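Local coordinates for Ice-binding protein (Colwellia, PDB 3WP9) that binds to the surface of ice crystals and inhibits their growth and recrystallization, at residues Tyr114-Asp119 / Trp136-Ser141. Sequence-based numbering, arbitrary orientation.
Sequences YKWSSD and WIMQIS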
loop_
_atom_site.group_PDB
_atom_site.type_symbol
_atom_site.label_atom_id
_atom_site.label_comp_id
_atom_site.label_asym_id
_atom_site.label_seq_id
_atom_site.Cartn_x
_atom_site.Cartn_y
_atom_site.Cartn_z
ATOM N N TYR A 114 -6.906 -13.799 6.170
ATOM C CA TYR A 114 -6.980 -13.459 7.567
ATOM C C TYR A 114 -7.971 -12.345 7.707
ATOM O O TYR A 114 -7.933 -11.379 6.937
ATOM C CB TYR A 114 -5.592 -12.978 8.067
ATOM C CG TYR A 114 -4.538 -14.077 8.066
ATOM C CD1 TYR A 114 -3.924 -14.450 6.889
ATOM C CD2 TYR A 114 -4.134 -14.687 9.259
ATOM C CE1 TYR A 114 -2.930 -15.466 6.863
ATOM C CE2 TYR A 114 -3.135 -15.706 9.248
ATOM C CZ TYR A 114 -2.576 -16.080 8.044
ATOM O OH TYR A 114 -1.577 -17.081 7.987
ATOM N N LYS A 115 -8.776 -12.435 8.727
ATOM C CA LYS A 115 -9.804 -11.433 8.940
ATOM C C LYS A 115 -9.826 -10.963 10.378
ATOM O O LYS A 115 -9.771 -11.765 11.333
ATOM C CB LYS A 115 -11.174 -12.027 8.536
ATOM C CG LYS A 115 -12.324 -11.069 8.858
ATOM C CD LYS A 115 -13.692 -11.629 8.493
ATOM C CE LYS A 115 -13.807 -11.742 6.981
ATOM N NZ LYS A 115 -13.845 -10.379 6.362
ATOM N N TRP A 116 -9.973 -9.641 10.553
ATOM C CA TRP A 116 -10.102 -9.067 11.857
ATOM C C TRP A 116 -11.268 -8.112 11.807
ATOM O O TRP A 116 -11.360 -7.298 10.872
ATOM C CB TRP A 116 -8.866 -8.234 12.244
ATOM C CG TRP A 116 -7.637 -9.097 12.504
ATOM C CD1 TRP A 116 -7.235 -9.617 13.724
ATOM C CD2 TRP A 116 -6.689 -9.501 11.548
ATOM N NE1 TRP A 116 -6.052 -10.346 13.551
ATOM C CE2 TRP A 116 -5.693 -10.271 12.235
ATOM C CE3 TRP A 116 -6.546 -9.279 10.169
ATOM C CZ2 TRP A 116 -4.608 -10.814 11.572
ATOM C CZ3 TRP A 116 -5.459 -9.854 9.500
ATOM C CH2 TRP A 116 -4.500 -10.610 10.220
ATOM N N SER A 117 -12.046 -8.162 12.848
ATOM C CA SER A 117 -13.199 -7.268 12.968
ATOM C C SER A 117 -12.804 -6.019 13.815
ATOM O O SER A 117 -13.622 -5.193 14.187
ATOM C CB SER A 117 -14.379 -8.036 13.577
ATOM O OG SER A 117 -14.153 -8.345 14.948
ATOM N N SER A 118 -11.507 -5.851 14.008
ATOM C CA SER A 118 -10.933 -4.898 14.925
ATOM C C SER A 118 -9.839 -4.145 14.149
ATOM O O SER A 118 -9.566 -4.415 12.978
ATOM C CB SER A 118 -10.222 -5.681 16.106
ATOM O OG SER A 118 -9.196 -6.626 15.632
ATOM N N ASP A 119 -9.171 -3.287 14.897
ATOM C CA ASP A 119 -7.875 -2.747 14.455
ATOM C C ASP A 119 -6.827 -3.895 14.461
ATOM O O ASP A 119 -6.963 -4.942 15.170
ATOM C CB ASP A 119 -7.406 -1.724 15.498
ATOM C CG ASP A 119 -8.321 -0.511 15.631
ATOM O OD1 ASP A 119 -9.014 -0.119 14.677
ATOM O OD2 ASP A 119 -8.304 0.115 16.718
ATOM N N TRP A 136 -1.386 -13.760 0.586
ATOM C CA TRP A 136 -2.012 -13.410 1.836
ATOM C C TRP A 136 -2.961 -12.242 1.579
ATOM O O TRP A 136 -2.635 -11.340 0.840
ATOM C CB TRP A 136 -0.985 -12.905 2.876
ATOM C CG TRP A 136 0.037 -13.896 3.361
ATOM C CD1 TRP A 136 0.067 -14.513 4.571
ATOM C CD2 TRP A 136 1.171 -14.350 2.625
ATOM N NE1 TRP A 136 1.191 -15.320 4.644
ATOM C CE2 TRP A 136 1.864 -15.254 3.457
ATOM C CE3 TRP A 136 1.681 -14.065 1.350
ATOM C CZ2 TRP A 136 3.045 -15.900 3.039
ATOM C CZ3 TRP A 136 2.863 -14.735 0.910
ATOM C CH2 TRP A 136 3.506 -15.618 1.767
ATOM N N ILE A 137 -4.181 -12.424 2.055
ATOM C CA ILE A 137 -5.112 -11.348 2.067
ATOM C C ILE A 137 -5.514 -11.034 3.505
ATOM O O ILE A 137 -6.019 -11.873 4.291
ATOM C CB ILE A 137 -6.314 -11.624 1.076
ATOM C CG1 ILE A 137 -5.879 -11.805 -0.420
ATOM C CG2 ILE A 137 -7.361 -10.533 1.300
ATOM C CD1 ILE A 137 -7.079 -12.124 -1.292
ATOM N N MET A 138 -5.246 -9.757 3.896
ATOM C CA MET A 138 -5.477 -9.298 5.226
ATOM C C MET A 138 -6.703 -8.377 5.232
ATOM O O MET A 138 -6.652 -7.288 4.747
ATOM C CB MET A 138 -4.235 -8.576 5.792
ATOM C CG MET A 138 -2.929 -9.214 5.330
ATOM S SD MET A 138 -2.654 -10.811 6.037
ATOM C CE MET A 138 -2.482 -10.443 7.729
ATOM N N GLN A 139 -7.754 -8.835 5.880
ATOM C CA GLN A 139 -9.067 -8.145 5.828
ATOM C C GLN A 139 -9.274 -7.470 7.153
ATOM O O GLN A 139 -9.577 -8.123 8.154
ATOM C CB GLN A 139 -10.200 -9.162 5.588
ATOM C CG GLN A 139 -10.030 -9.783 4.264
ATOM C CD GLN A 139 -10.981 -10.946 4.083
ATOM O OE1 GLN A 139 -11.492 -11.502 5.049
ATOM N NE2 GLN A 139 -11.264 -11.265 2.858
ATOM N N ILE A 140 -9.039 -6.138 7.185
ATOM C CA ILE A 140 -9.019 -5.403 8.437
ATOM C C ILE A 140 -10.182 -4.380 8.481
ATOM O O ILE A 140 -10.204 -3.421 7.743
ATOM C CB ILE A 140 -7.638 -4.695 8.648
ATOM C CG1 ILE A 140 -6.552 -5.771 8.718
ATOM C CG2 ILE A 140 -7.674 -3.833 9.905
ATOM C CD1 ILE A 140 -5.191 -5.162 8.389
ATOM N N SER A 141 -11.095 -4.596 9.411
ATOM C CA SER A 141 -12.250 -3.693 9.465
ATOM C C SER A 141 -12.011 -2.405 10.277
ATOM O O SER A 141 -12.733 -1.362 10.128
ATOM C CB SER A 141 -13.516 -4.472 9.839
ATOM O OG SER A 141 -13.537 -4.621 11.215
#
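Gln139 NE2 is held by two backbone carbonyls, Ala88 O in the last turn of helix 71-89 and Arg91 O just beyond it, while OE1 of the same amide accepts a weak hydrogen bond from Lys115 NZ at 2.9 Å. Lys115 reaches it by bending at chi3 and chi4 (both -68°), which curls the ammonium back so that CE also lies close to OE1. An alanine in place of Lys115 would probably leave OE1 without this weak donor and open a gap where the lysine chain lies.

The strands beneath run parallel, 9° apart, as neighbouring rungs of the right-handed beta-helix. Tyr114 N donates to Ile137 O at 2.8 Å and 177°, Tyr114 O accepts from Gln139 N, and Trp116 N donates to Gln139 O; Ser141 N continues the pattern to Trp116 O at 3.1 Å, where strand 136-140 has ended.

Tyr114, Trp116, Met138 and Ile140 share the other face. Met138, bent at chi2 and chi3, puts SD 4.8 Å from the Tyr114 ring centroid, an oblique Met-aromatic contact, and its CE at the indole edge, 3.2 Å from Trp116 CH2, unusually tight and to be read with caution. Ile140 CG1 meets Trp116 CE3 obliquely at 3.8 Å, and Trp116 NE1 bonds Leu99 O. The contact therefore joins two coils through backbone bonds, with an apolar, sulfur-aromatic face backed by a polar one whose buried amide is held chiefly by carbonyls at and just past the helix end.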